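Local atomic coordinates of voltage-sensor containing phosphatase (Ciona intestinalis, PDB entry 3V0D), a protein that probably dephosphorylates membrane phosphoinositides under the control of a voltage sensor, through a tensin-type phosphatase domain joined to a C2 domain. Residues D269-F274 against Y291-T296; K201-G206 against C263-G268; H95-L100 against A176-Y181; H303-R308 against N326-L331. The protein carries 1 engineered substitution. One frame throughout, in Å; residues are numbered along the deposited sequence. Where two conformers were deposited one is given.

Contact 1 (D269-F274 against Y291-T296); sequences DIKVRF and YFWFNT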
loop_
_atom_site.group_PDB
_atom_site.type_symbol
_atom_site.label_atom_id
_atom_site.label_comp_id
_atom_site.label_asym_id
_atom_site.label_seq_id
_atom_site.Cartn_x
_atom_site.Cartn_y
_atom_site.Cartn_z
ATOM N N ASP A 269 7.980 3.979 9.038
ATOM C CA ASP A 269 6.861 3.170 8.538
ATOM C C ASP A 269 6.902 1.810 9.219
ATOM O O ASP A 269 7.914 1.101 9.166
ATOM C CB ASP A 269 6.951 3.089 7.031
ATOM C CG ASP A 269 6.794 4.451 6.402
ATOM O OD1 ASP A 269 7.797 4.984 5.906
ATOM O OD2 ASP A 269 5.691 5.018 6.545
ATOM N N ILE A 270 5.810 1.469 9.888
ATOM C CA ILE A 270 5.711 0.261 10.687
ATOM C C ILE A 270 4.609 -0.598 10.097
ATOM O O ILE A 270 3.516 -0.097 9.790
ATOM C CB ILE A 270 5.403 0.623 12.161
ATOM C CG1 ILE A 270 6.464 1.589 12.739
ATOM C CG2 ILE A 270 5.256 -0.621 13.033
ATOM C CD1 ILE A 270 7.873 1.051 12.744
ATOM N N LYS A 271 4.890 -1.884 9.954
ATOM C CA LYS A 271 3.922 -2.860 9.476
ATOM C C LYS A 271 3.595 -3.795 10.627
ATOM O O LYS A 271 4.501 -4.293 11.308
ATOM C CB LYS A 271 4.551 -3.639 8.331
ATOM C CG LYS A 271 3.661 -4.659 7.680
ATOM C CD LYS A 271 4.449 -5.490 6.646
ATOM C CE LYS A 271 3.578 -6.423 5.884
ATOM N NZ LYS A 271 4.374 -7.169 4.919
ATOM N N VAL A 272 2.313 -4.043 10.844
ATOM C CA VAL A 272 1.860 -4.883 11.945
ATOM C C VAL A 272 1.030 -5.993 11.333
ATOM O O VAL A 272 0.050 -5.727 10.618
ATOM C CB VAL A 272 1.028 -4.070 12.950
ATOM C CG1 VAL A 272 0.658 -4.928 14.134
ATOM C CG2 VAL A 272 1.808 -2.830 13.407
ATOM N N ARG A 273 1.428 -7.238 11.580
ATOM C CA ARG A 273 0.765 -8.416 11.018
ATOM C C ARG A 273 0.170 -9.236 12.143
ATOM O O ARG A 273 0.822 -9.481 13.166
ATOM C CB ARG A 273 1.758 -9.293 10.256
ATOM C CG ARG A 273 2.385 -8.574 9.059
ATOM C CD ARG A 273 3.506 -9.426 8.409
ATOM N NE ARG A 273 2.973 -10.626 7.773
ATOM C CZ ARG A 273 3.067 -11.858 8.256
ATOM N NH1 ARG A 273 3.751 -12.120 9.361
ATOM N NH2 ARG A 273 2.460 -12.835 7.603
ATOM N N PHE A 274 -1.047 -9.707 11.936
ATOM C CA PHE A 274 -1.725 -10.581 12.896
ATOM C C PHE A 274 -1.865 -11.945 12.269
ATOM O O PHE A 274 -2.440 -12.094 11.178
ATOM C CB PHE A 274 -3.093 -10.018 13.309
ATOM C CG PHE A 274 -2.980 -8.756 14.076
ATOM C CD1 PHE A 274 -2.783 -7.544 13.404
ATOM C CD2 PHE A 274 -3.018 -8.752 15.467
ATOM C CE1 PHE A 274 -2.645 -6.355 14.093
ATOM C CE2 PHE A 274 -2.888 -7.535 16.180
ATOM C CZ PHE A 274 -2.683 -6.337 15.468
ATOM N N TYR A 291 -3.584 -7.225 8.564
ATOM C CA TYR A 291 -2.329 -6.482 8.787
ATOM C C TYR A 291 -2.573 -5.030 8.446
ATOM O O TYR A 291 -3.610 -4.687 7.850
ATOM C CB TYR A 291 -1.164 -7.074 7.971
ATOM C CG TYR A 291 -1.310 -6.975 6.452
ATOM C CD1 TYR A 291 -0.541 -6.052 5.720
ATOM C CD2 TYR A 291 -2.223 -7.772 5.738
ATOM C CE1 TYR A 291 -0.653 -5.942 4.363
ATOM C CE2 TYR A 291 -2.349 -7.665 4.375
ATOM C CZ TYR A 291 -1.576 -6.725 3.681
ATOM O OH TYR A 291 -1.753 -6.654 2.319
ATOM N N PHE A 292 -1.614 -4.156 8.762
ATOM C CA PHE A 292 -1.710 -2.761 8.348
ATOM C C PHE A 292 -0.356 -2.085 8.495
ATOM O O PHE A 292 0.497 -2.532 9.262
ATOM C CB PHE A 292 -2.804 -1.987 9.136
ATOM C CG PHE A 292 -2.626 -2.017 10.609
ATOM C CD1 PHE A 292 -1.797 -1.098 11.262
ATOM C CD2 PHE A 292 -3.350 -2.937 11.367
ATOM C CE1 PHE A 292 -1.689 -1.112 12.647
ATOM C CE2 PHE A 292 -3.257 -2.941 12.754
ATOM C CZ PHE A 292 -2.418 -2.059 13.386
ATOM N N TRP A 293 -0.227 -0.941 7.820
ATOM C CA TRP A 293 0.907 -0.032 7.957
ATOM C C TRP A 293 0.487 1.285 8.558
ATOM O O TRP A 293 -0.609 1.791 8.289
ATOM C CB TRP A 293 1.501 0.285 6.599
ATOM C CG TRP A 293 2.176 -0.838 5.900
ATOM C CD1 TRP A 293 1.613 -1.863 5.180
ATOM C CD2 TRP A 293 3.583 -0.987 5.747
ATOM N NE1 TRP A 293 2.590 -2.637 4.592
ATOM C CE2 TRP A 293 3.809 -2.111 4.933
ATOM C CE3 TRP A 293 4.685 -0.257 6.218
ATOM C CZ2 TRP A 293 5.083 -2.516 4.560
ATOM C CZ3 TRP A 293 5.950 -0.659 5.848
ATOM C CH2 TRP A 293 6.137 -1.783 5.022
ATOM N N PHE A 294 1.393 1.909 9.294
ATOM C CA PHE A 294 1.235 3.293 9.698
ATOM C C PHE A 294 2.617 3.926 9.814
ATOM O O PHE A 294 3.623 3.229 9.895
ATOM C CB PHE A 294 0.448 3.425 11.020
ATOM C CG PHE A 294 1.200 2.919 12.213
ATOM C CD1 PHE A 294 1.912 3.797 13.022
ATOM C CD2 PHE A 294 1.265 1.560 12.505
ATOM C CE1 PHE A 294 2.640 3.337 14.096
ATOM C CE2 PHE A 294 2.012 1.085 13.586
ATOM C CZ PHE A 294 2.696 1.977 14.387
ATOM N N ASN A 295 2.653 5.256 9.853
ATOM C CA ASN A 295 3.902 5.981 10.043
ATOM C C ASN A 295 3.883 6.682 11.394
ATOM O O ASN A 295 2.926 7.394 11.733
ATOM C CB ASN A 295 4.128 6.973 8.904
ATOM C CG ASN A 295 5.507 7.630 9.002
ATOM O OD1 ASN A 295 5.732 8.472 9.866
ATOM N ND2 ASN A 295 6.431 7.220 8.158
ATOM N N THR A 296 4.932 6.451 12.184
ATOM C CA THR A 296 4.953 6.992 13.551
ATOM C C THR A 296 4.812 8.517 13.610
ATOM O O THR A 296 4.263 9.057 14.553
ATOM C CB THR A 296 6.218 6.581 14.303
ATOM O OG1 THR A 296 7.368 7.112 13.638
ATOM C CG2 THR A 296 6.348 5.077 14.444
#
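I270 packs against F294 and K271 against W293, so two successive pairs of the antiparallel strands 269-274 and 291-295 place their contacts on opposite faces of the sheet. I270 and F294 run side by side and point the same way: I270 CB stands over one face of the F294 ring, 4.1 Å from its centroid, while I270 CG2 reaches F294 CE2 at 3.7 Å. V272 repeats this over F292, its CB 4.2 Å from that ring's centroid, and V272 CG2 also meets the edge of the F294 ring. On the other face, K271 CB lies over the middle of the W293 six-membered ring, 3.7 Å from its centroid and 8° off the normal. K271 CG is anti to the backbone N (chi1 -178°), which brings it to W293 CE2 at 3.7 Å; the extended chain then carries NZ to a salt bridge with D286. D269 CB touches the indole edge at W293 CZ3, 4.1 Å away. D269 OD2 accepts a hydrogen bond from N295 ND2 at 2.8 Å; this amide nitrogen lies above the carboxylate plane, 57° out of it, and Y181 OH bonds to the same oxygen. The face of I270, V272, F292 and F294 is thus hydrocarbon and belongs to the interior of the C2 sandwich, whereas on the other D269 and W293 bond to the phosphatase domain, W293 NE1 reaching N96.

Contact 2 (K201-G206 against C263-G268); sequences KLKVTG and CPVLAG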
loop_
_atom_site.group_PDB
_atom_site.type_symbol
_atom_site.label_atom_id
_atom_site.label_comp_id
_atom_site.label_asym_id
_atom_site.label_seq_id
_atom_site.Cartn_x
_atom_site.Cartn_y
_atom_site.Cartn_z
ATOM N N LYS A 201 9.501 9.008 17.628
ATOM C CA LYS A 201 9.882 7.709 18.168
ATOM C C LYS A 201 8.812 7.248 19.143
ATOM O O LYS A 201 8.435 7.992 20.055
ATOM C CB LYS A 201 11.225 7.850 18.891
ATOM C CG LYS A 201 12.393 8.106 17.957
ATOM C CD LYS A 201 13.694 8.292 18.733
ATOM C CE LYS A 201 14.812 8.758 17.830
ATOM N NZ LYS A 201 15.992 9.171 18.620
ATOM N N LEU A 202 8.318 6.023 18.949
ATOM C CA LEU A 202 7.230 5.484 19.758
ATOM C C LEU A 202 7.518 4.048 20.140
ATOM O O LEU A 202 8.294 3.364 19.474
ATOM C CB LEU A 202 5.909 5.456 18.946
ATOM C CG LEU A 202 5.322 6.762 18.395
ATOM C CD1 LEU A 202 4.154 6.447 17.463
ATOM C CD2 LEU A 202 4.927 7.675 19.537
ATOM N N LYS A 203 6.865 3.571 21.198
ATOM C CA LYS A 203 6.788 2.135 21.452
ATOM C C LYS A 203 5.339 1.718 21.483
ATOM O O LYS A 203 4.501 2.437 22.027
ATOM C CB LYS A 203 7.440 1.779 22.803
ATOM C CG LYS A 203 8.957 1.866 22.795
ATOM C CD LYS A 203 9.525 1.542 24.163
ATOM C CE LYS A 203 11.050 1.572 24.176
ATOM N NZ LYS A 203 11.628 1.189 25.506
ATOM N N VAL A 204 5.014 0.554 20.938
ATOM C CA VAL A 204 3.672 -0.000 21.142
ATOM C C VAL A 204 3.613 -0.626 22.526
ATOM O O VAL A 204 4.485 -1.453 22.877
ATOM C CB VAL A 204 3.351 -1.081 20.071
ATOM C CG1 VAL A 204 2.053 -1.803 20.401
ATOM C CG2 VAL A 204 3.266 -0.462 18.702
ATOM N N THR A 205 2.615 -0.234 23.308
ATOM C CA THR A 205 2.436 -0.770 24.657
ATOM C C THR A 205 1.137 -1.550 24.825
ATOM O O THR A 205 0.964 -2.225 25.853
ATOM C CB THR A 205 2.453 0.339 25.700
ATOM O OG1 THR A 205 1.424 1.265 25.363
ATOM C CG2 THR A 205 3.809 1.036 25.743
ATOM N N GLY A 206 0.252 -1.500 23.840
ATOM C CA GLY A 206 -0.974 -2.259 23.927
ATOM C C GLY A 206 -1.645 -2.424 22.574
ATOM O O GLY A 206 -1.432 -1.608 21.651
ATOM N N CYS A 263 8.626 -3.819 23.520
ATOM C CA CYS A 263 8.728 -3.246 22.178
ATOM C C CYS A 263 9.962 -2.349 22.089
ATOM O O CYS A 263 10.162 -1.494 22.941
ATOM C CB CYS A 263 7.493 -2.420 21.884
ATOM S SG CYS A 263 7.377 -1.860 20.165
ATOM N N PRO A 264 10.770 -2.504 21.026
ATOM C CA PRO A 264 11.868 -1.560 20.834
ATOM C C PRO A 264 11.321 -0.222 20.351
ATOM O O PRO A 264 10.150 -0.100 19.961
ATOM C CB PRO A 264 12.700 -2.227 19.727
ATOM C CG PRO A 264 11.701 -2.985 18.939
ATOM C CD PRO A 264 10.733 -3.521 19.967
ATOM N N VAL A 265 12.175 0.796 20.405
ATOM C CA VAL A 265 11.817 2.089 19.817
ATOM C C VAL A 265 11.504 1.927 18.320
ATOM O O VAL A 265 12.277 1.306 17.580
ATOM C CB VAL A 265 12.940 3.112 20.033
ATOM C CG1 VAL A 265 12.569 4.442 19.392
ATOM C CG2 VAL A 265 13.234 3.317 21.535
ATOM N N LEU A 266 10.356 2.465 17.918
ATOM C CA LEU A 266 9.859 2.418 16.534
ATOM C C LEU A 266 9.901 3.828 15.967
ATOM O O LEU A 266 9.544 4.794 16.632
ATOM C CB LEU A 266 8.399 1.953 16.520
ATOM C CG LEU A 266 8.115 0.607 17.188
ATOM C CD1 LEU A 266 6.629 0.357 17.146
ATOM C CD2 LEU A 266 8.904 -0.547 16.588
ATOM N N ALA A 267 10.311 3.925 14.712
ATOM C CA ALA A 267 10.277 5.200 14.007
ATOM C C ALA A 267 10.044 4.899 12.534
ATOM O O ALA A 267 10.525 3.893 12.009
ATOM C CB ALA A 267 11.597 5.946 14.203
ATOM N N GLY A 268 9.268 5.748 11.888
ATOM C CA GLY A 268 9.045 5.613 10.457
ATOM C C GLY A 268 7.862 4.719 10.128
ATOM O O GLY A 268 6.847 4.718 10.823
HETATM O O HOH W 1 10.287 -1.555 25.671
HETATM O O HOH W 2 6.159 -2.519 24.814
#
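L202 O receives L266 N at 2.7 Å, the shortest polar bond between 201-206 and 263-268. The reverse bond, from L202 N to L266 O, measures 2.9 Å, and together the two make a single antiparallel bridge. L266 O is also approached by K201 CA at 3.3 Å, a CA-H...O contact. Past the bridge the loop curves round so that C263 comes to V204. C263 SG is anti to its backbone N (chi1 -171°), which sets it where V204 N can give it a weak hydrogen bond of 3.5 Å. Deeper in, V204 CG2 meets L266 CD1 at 3.8 Å, and both side chains pack on I227. Here the loop and strand 202-210 of the five-stranded sheet both pack on strand 223-229 of the facing sheet of the C2 sandwich. Just beyond, T205 and G206 both face T332 in a classic beta bulge. Two waters complete the seam: one accepts from C263 N and donates to V204 O, and the other accepts from K203 NZ and donates to C263 O. On the outer side, V265 straddles two lysines, its CG1 against K201 CB at 3.7 Å and its CG2 against K203 CE at 3.8 Å.

Contact 3 (H95-L100 against A176-Y181); sequences HNVPTL and ASQIRY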
loop_
_atom_site.group_PDB
_atom_site.type_symbol
_atom_site.label_atom_id
_atom_site.label_comp_id
_atom_site.label_asym_id
_atom_site.label_seq_id
_atom_site.Cartn_x
_atom_site.Cartn_y
_atom_site.Cartn_z
ATOM N N HIS A 95 0.859 -5.771 -2.502
ATOM C CA HIS A 95 -0.155 -5.607 -1.441
ATOM C C HIS A 95 0.367 -4.829 -0.247
ATOM O O HIS A 95 -0.244 -4.874 0.820
ATOM C CB HIS A 95 -0.795 -6.936 -0.993
ATOM C CG HIS A 95 -1.090 -7.834 -2.122
ATOM N ND1 HIS A 95 -1.960 -7.514 -3.141
ATOM C CD2 HIS A 95 -0.596 -9.050 -2.405
ATOM C CE1 HIS A 95 -1.986 -8.512 -4.012
ATOM N NE2 HIS A 95 -1.181 -9.466 -3.577
ATOM N N ASN A 96 1.448 -4.073 -0.451
ATOM C CA ASN A 96 2.033 -3.265 0.594
ATOM C C ASN A 96 2.318 -1.853 0.061
ATOM O O ASN A 96 1.824 -1.472 -1.005
ATOM C CB ASN A 96 3.268 -3.978 1.177
ATOM C CG ASN A 96 2.856 -5.176 2.020
ATOM O OD1 ASN A 96 2.501 -5.023 3.192
ATOM N ND2 ASN A 96 2.872 -6.365 1.443
ATOM N N VAL A 97 3.062 -1.057 0.825
ATOM C CA VAL A 97 3.244 0.366 0.553
ATOM C C VAL A 97 4.714 0.706 0.498
ATOM O O VAL A 97 5.546 0.037 1.114
ATOM C CB VAL A 97 2.535 1.266 1.621
ATOM C CG1 VAL A 97 1.018 1.155 1.489
ATOM C CG2 VAL A 97 3.018 0.958 3.026
ATOM N N PRO A 98 5.054 1.802 -0.199
ATOM C CA PRO A 98 6.410 2.348 -0.094
ATOM C C PRO A 98 6.587 3.003 1.284
ATOM O O PRO A 98 5.620 3.449 1.904
ATOM C CB PRO A 98 6.407 3.440 -1.171
ATOM C CG PRO A 98 4.994 3.947 -1.174
ATOM C CD PRO A 98 4.154 2.684 -0.979
ATOM N N THR A 99 7.837 3.133 1.707
ATOM C CA THR A 99 8.094 4.021 2.830
ATOM C C THR A 99 7.752 5.457 2.406
ATOM O O THR A 99 7.798 5.790 1.211
ATOM C CB THR A 99 9.542 3.948 3.316
ATOM O OG1 THR A 99 10.401 4.423 2.268
ATOM C CG2 THR A 99 9.917 2.551 3.777
ATOM N N LEU A 100 7.460 6.322 3.377
ATOM C CA LEU A 100 7.226 7.724 3.023
ATOM C C LEU A 100 8.469 8.351 2.443
ATOM O O LEU A 100 8.365 9.130 1.489
ATOM C CB LEU A 100 6.639 8.546 4.175
ATOM C CG LEU A 100 5.197 8.205 4.569
ATOM C CD1 LEU A 100 4.763 9.125 5.702
ATOM C CD2 LEU A 100 4.226 8.313 3.398
ATOM N N ALA A 176 -6.200 -1.115 2.099
ATOM C CA ALA A 176 -6.436 -0.026 3.033
ATOM C C ALA A 176 -5.179 0.782 3.336
ATOM O O ALA A 176 -5.237 2.018 3.441
ATOM C CB ALA A 176 -7.051 -0.526 4.317
ATOM N N SER A 177 -4.026 0.124 3.495
ATOM C CA SER A 177 -2.818 0.889 3.755
ATOM C C SER A 177 -2.396 1.702 2.540
ATOM O O SER A 177 -1.865 2.808 2.698
ATOM C CB SER A 177 -1.648 -0.002 4.182
ATOM O OG SER A 177 -1.919 -0.670 5.401
ATOM N N GLN A 178 -2.607 1.188 1.338
ATOM C CA GLN A 178 -2.332 1.963 0.131
ATOM C C GLN A 178 -3.170 3.244 0.108
ATOM O O GLN A 178 -2.652 4.347 -0.145
ATOM C CB GLN A 178 -2.534 1.098 -1.111
ATOM C CG GLN A 178 -1.428 0.065 -1.257
ATOM C CD GLN A 178 -1.696 -1.007 -2.286
ATOM O OE1 GLN A 178 -2.809 -1.154 -2.797
ATOM N NE2 GLN A 178 -0.653 -1.780 -2.594
ATOM N N ILE A 179 -4.460 3.134 0.425
ATOM C CA ILE A 179 -5.302 4.322 0.554
ATOM C C ILE A 179 -4.755 5.267 1.617
ATOM O O ILE A 179 -4.664 6.499 1.397
ATOM C CB ILE A 179 -6.760 3.900 0.862
ATOM C CG1 ILE A 179 -7.365 3.214 -0.353
ATOM C CG2 ILE A 179 -7.618 5.089 1.304
ATOM C CD1 ILE A 179 -8.698 2.503 -0.056
ATOM N N ARG A 180 -4.391 4.725 2.780
ATOM C CA ARG A 180 -3.866 5.535 3.861
ATOM C C ARG A 180 -2.607 6.292 3.423
ATOM O O ARG A 180 -2.423 7.449 3.802
ATOM C CB ARG A 180 -3.598 4.645 5.066
ATOM C CG ARG A 180 -2.974 5.360 6.236
ATOM C CD ARG A 180 -3.114 4.565 7.544
ATOM N NE ARG A 180 -2.976 3.115 7.413
ATOM C CZ ARG A 180 -3.970 2.224 7.357
ATOM N NH1 ARG A 180 -3.644 0.959 7.227
ATOM N NH2 ARG A 180 -5.261 2.547 7.443
ATOM N N TYR A 181 -1.727 5.644 2.667
ATOM C CA TYR A 181 -0.465 6.262 2.287
ATOM C C TYR A 181 -0.655 7.383 1.272
ATOM O O TYR A 181 0.071 8.382 1.322
ATOM C CB TYR A 181 0.559 5.190 1.857
ATOM C CG TYR A 181 1.341 4.702 3.065
ATOM C CD1 TYR A 181 0.696 4.122 4.169
ATOM C CD2 TYR A 181 2.717 4.915 3.151
ATOM C CE1 TYR A 181 1.370 3.770 5.291
ATOM C CE2 TYR A 181 3.418 4.581 4.321
ATOM C CZ TYR A 181 2.730 4.024 5.387
ATOM O OH TYR A 181 3.377 3.725 6.566
HETATM O O HOH W 3 -0.701 -4.159 -4.406
#
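The first torsion of V97 (chi1 -69°) sets CG1 anti to the carbonyl carbon, against the backbone of S177, and leaves CG2 between the backbone N and the carbonyl carbon, directly above Y181. V97 CG2 lies 3.7 Å from the centroid of the Y181 ring and 6° off its normal, a CH-pi contact over the ring centre with the two side chains crossing at about a right angle. V97 CG1 meets S177 O at 3.5 Å. In Q178, chi2 (168°) sets CD anti to CA, and Q178 NE2 donates to N96 O at 3.0 Å in a nearly straight bond. The same NE2 donates to a water 3.0 Å away that also accepts from H95 N, and Q178 OE1 takes T175 N, so the amide is held at both ends. L100 CD2 packs on Y181 CD2 at 3.7 Å. Q178 also touches R132, the arginine of the family's CX5R signature, whose cysteine is engineered to serine here. A phosphate ion, probably from the crystallisation liquor, lies about 5 Å from the H95 side chain and may mark a pocket. P98 O is buried beside Y181 CE2 at 3.5 Å, without a hydrogen-bond partner in the model. The loop thus meets the helix through one amide bond and a CH-pi contact, while S177 OG, bonded to D312, and R180 NE, bonded to W293 O, link that helix to the C2 domain.

Contact 4 (H303-R308 against N326-L331); sequences HVTLKR and NFTVKL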
loop_
_atom_site.group_PDB
_atom_site.type_symbol
_atom_site.label_atom_id
_atom_site.label_comp_id
_atom_site.label_asym_id
_atom_site.label_seq_id
_atom_site.Cartn_x
_atom_site.Cartn_y
_atom_site.Cartn_z
ATOM N N HIS A 303 -2.415 6.893 20.466
ATOM C CA HIS A 303 -2.940 5.665 19.860
ATOM C C HIS A 303 -3.286 5.876 18.402
ATOM O O HIS A 303 -3.386 7.023 17.927
ATOM C CB HIS A 303 -4.202 5.183 20.603
ATOM C CG HIS A 303 -5.349 6.125 20.484
ATOM N ND1 HIS A 303 -6.399 5.957 19.602
ATOM C CD2 HIS A 303 -5.583 7.286 21.126
ATOM C CE1 HIS A 303 -7.240 6.969 19.726
ATOM N NE2 HIS A 303 -6.767 7.787 20.648
ATOM N N VAL A 304 -3.486 4.770 17.697
ATOM C CA VAL A 304 -4.120 4.784 16.385
ATOM C C VAL A 304 -5.172 3.690 16.396
ATOM O O VAL A 304 -4.903 2.540 16.795
ATOM C CB VAL A 304 -3.118 4.649 15.207
ATOM C CG1 VAL A 304 -2.363 3.337 15.235
ATOM C CG2 VAL A 304 -3.831 4.872 13.877
ATOM N N THR A 305 -6.373 4.057 15.982
ATOM C CA THR A 305 -7.478 3.124 15.874
ATOM C C THR A 305 -7.862 2.999 14.422
ATOM O O THR A 305 -8.044 4.001 13.732
ATOM C CB THR A 305 -8.675 3.588 16.716
ATOM O OG1 THR A 305 -8.262 3.676 18.077
ATOM C CG2 THR A 305 -9.831 2.620 16.612
ATOM N N LEU A 306 -7.970 1.763 13.961
ATOM C CA LEU A 306 -8.349 1.471 12.593
ATOM C C LEU A 306 -9.669 0.710 12.570
ATOM O O LEU A 306 -9.838 -0.309 13.256
ATOM C CB LEU A 306 -7.253 0.671 11.888
ATOM C CG LEU A 306 -5.905 1.383 11.855
ATOM C CD1 LEU A 306 -4.917 0.521 11.109
ATOM C CD2 LEU A 306 -6.023 2.718 11.150
ATOM N N LYS A 307 -10.611 1.232 11.791
ATOM C CA LYS A 307 -11.853 0.507 11.589
ATOM C C LYS A 307 -11.693 -0.584 10.530
ATOM O O LYS A 307 -10.653 -0.701 9.885
ATOM C CB LYS A 307 -12.995 1.471 11.240
ATOM C CG LYS A 307 -13.126 2.654 12.176
ATOM C CD LYS A 307 -14.312 3.516 11.747
ATOM C CE LYS A 307 -14.040 5.007 11.809
ATOM N NZ LYS A 307 -15.088 5.748 11.055
ATOM N N ARG A 308 -12.719 -1.414 10.374
ATOM C CA ARG A 308 -12.632 -2.580 9.494
ATOM C C ARG A 308 -12.116 -2.209 8.101
ATOM O O ARG A 308 -11.228 -2.861 7.558
ATOM C CB ARG A 308 -14.008 -3.257 9.391
ATOM C CG ARG A 308 -14.044 -4.440 8.452
ATOM C CD ARG A 308 -15.407 -5.106 8.432
ATOM N NE ARG A 308 -16.407 -4.214 7.853
ATOM C CZ ARG A 308 -17.710 -4.473 7.809
ATOM N NH1 ARG A 308 -18.191 -5.629 8.295
ATOM N NH2 ARG A 308 -18.532 -3.586 7.257
ATOM N N ASN A 326 -18.233 -3.529 13.521
ATOM C CA ASN A 326 -17.574 -2.918 14.667
ATOM C C ASN A 326 -16.195 -3.534 14.975
ATOM O O ASN A 326 -15.619 -3.252 16.031
ATOM C CB ASN A 326 -18.457 -2.939 15.913
ATOM C CG ASN A 326 -18.850 -4.343 16.353
ATOM O OD1 ASN A 326 -18.902 -4.620 17.558
ATOM N ND2 ASN A 326 -19.168 -5.219 15.405
ATOM N N PHE A 327 -15.672 -4.332 14.047
ATOM C CA PHE A 327 -14.302 -4.844 14.184
ATOM C C PHE A 327 -13.312 -3.698 14.015
ATOM O O PHE A 327 -13.318 -2.999 13.007
ATOM C CB PHE A 327 -14.054 -5.902 13.126
ATOM C CG PHE A 327 -12.670 -6.503 13.206
ATOM C CD1 PHE A 327 -12.415 -7.527 14.112
ATOM C CD2 PHE A 327 -11.627 -6.073 12.372
ATOM C CE1 PHE A 327 -11.140 -8.082 14.199
ATOM C CE2 PHE A 327 -10.364 -6.637 12.450
ATOM C CZ PHE A 327 -10.120 -7.642 13.363
ATOM N N THR A 328 -12.474 -3.518 15.030
ATOM C CA THR A 328 -11.444 -2.463 15.025
ATOM C C THR A 328 -10.190 -2.977 15.694
ATOM O O THR A 328 -10.255 -3.888 16.535
ATOM C CB THR A 328 -11.900 -1.136 15.750
ATOM O OG1 THR A 328 -11.920 -1.325 17.167
ATOM C CG2 THR A 328 -13.246 -0.640 15.262
ATOM N N VAL A 329 -9.061 -2.370 15.347
ATOM C CA VAL A 329 -7.790 -2.625 16.025
ATOM C C VAL A 329 -7.228 -1.277 16.448
ATOM O O VAL A 329 -7.145 -0.362 15.636
ATOM C CB VAL A 329 -6.788 -3.355 15.105
ATOM C CG1 VAL A 329 -5.454 -3.573 15.851
ATOM C CG2 VAL A 329 -7.369 -4.715 14.644
ATOM N N LYS A 330 -6.856 -1.172 17.726
ATOM C CA LYS A 330 -6.247 0.030 18.300
ATOM C C LYS A 330 -4.862 -0.331 18.846
ATOM O O LYS A 330 -4.755 -1.251 19.666
ATOM C CB LYS A 330 -7.120 0.604 19.409
ATOM C CG LYS A 330 -6.458 1.750 20.143
ATOM C CD LYS A 330 -7.342 2.362 21.192
ATOM C CE LYS A 330 -7.450 1.490 22.403
ATOM N NZ LYS A 330 -8.113 2.261 23.485
ATOM N N LEU A 331 -3.834 0.408 18.424
ATOM C CA LEU A 331 -2.539 0.350 19.078
ATOM C C LEU A 331 -2.403 1.506 20.032
ATOM O O LEU A 331 -2.725 2.656 19.672
ATOM C CB LEU A 331 -1.383 0.427 18.077
ATOM C CG LEU A 331 -1.355 -0.657 17.008
ATOM C CD1 LEU A 331 -0.187 -0.422 16.063
ATOM C CD2 LEU A 331 -1.259 -2.032 17.645
#
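V304 and L331 form a hydrogen-bonded pair at the edge of the five-stranded antiparallel sheet of the C2 sandwich, in which strand 303-307 is outermost and 328-335 lies next to it. V304 N donates to L331 O at 3.0 Å, and L331 N to V304 O at 2.9 Å; their side chains lie side by side, V304 CG1 4.2 Å from L331 CB. Two residues on, L306 and V329 repeat the pair, L306 N meeting V329 O at 2.8 Å. Between these rungs the CA of K330 comes within 3.2 Å of V304 O, a CA-H...O contact. On the face carrying T305 and K330, K330 CG is anti to its backbone N (chi1 173°), and the K330 side chain crosses that of T305 obliquely, with T305 OG1 3.4 Å from K330 CG. At the far end R308 leaves the sheet with its CB against F327 O. Around these lie further partners. V329 and L331, on the opposite face, pack on F292 of the other sheet. T328 OG1 bonds to T210 OG1 on strand 202-210, which flanks 328-335 on the side away from 303-307. R308 NH1 reaches Y323 O, its guanidinium making a cation-pi contact with W320, and F327 meets F290 edge-to-face. At the start of the strand, H303 ND1 makes a weak hydrogen bond of 3.3 Å with T305 OG1.

Overall arrangement
Contact 3 closes first along the chain, within the phosphatase domain; contacts 2, 1 and 4 follow in series, within the C2 domain. Contact 1, on the four-stranded sheet, is the meeting place, its centre about 9 Å from that of contact 3, about 11 Å from contact 2 and about 12 Å from contact 4. Contacts 2 and 4 share the five-stranded sheet through neighbouring strands 202-210 and 328-335, centres about 17 Å apart. On one face of strand 290-295, F292 and F294 touch L306, V329 and L331 of the facing sheet; the other turns to helix 176-191 and segment 95-100. The C2 sandwich thus docks onto the phosphatase domain, consistent with one joint unit.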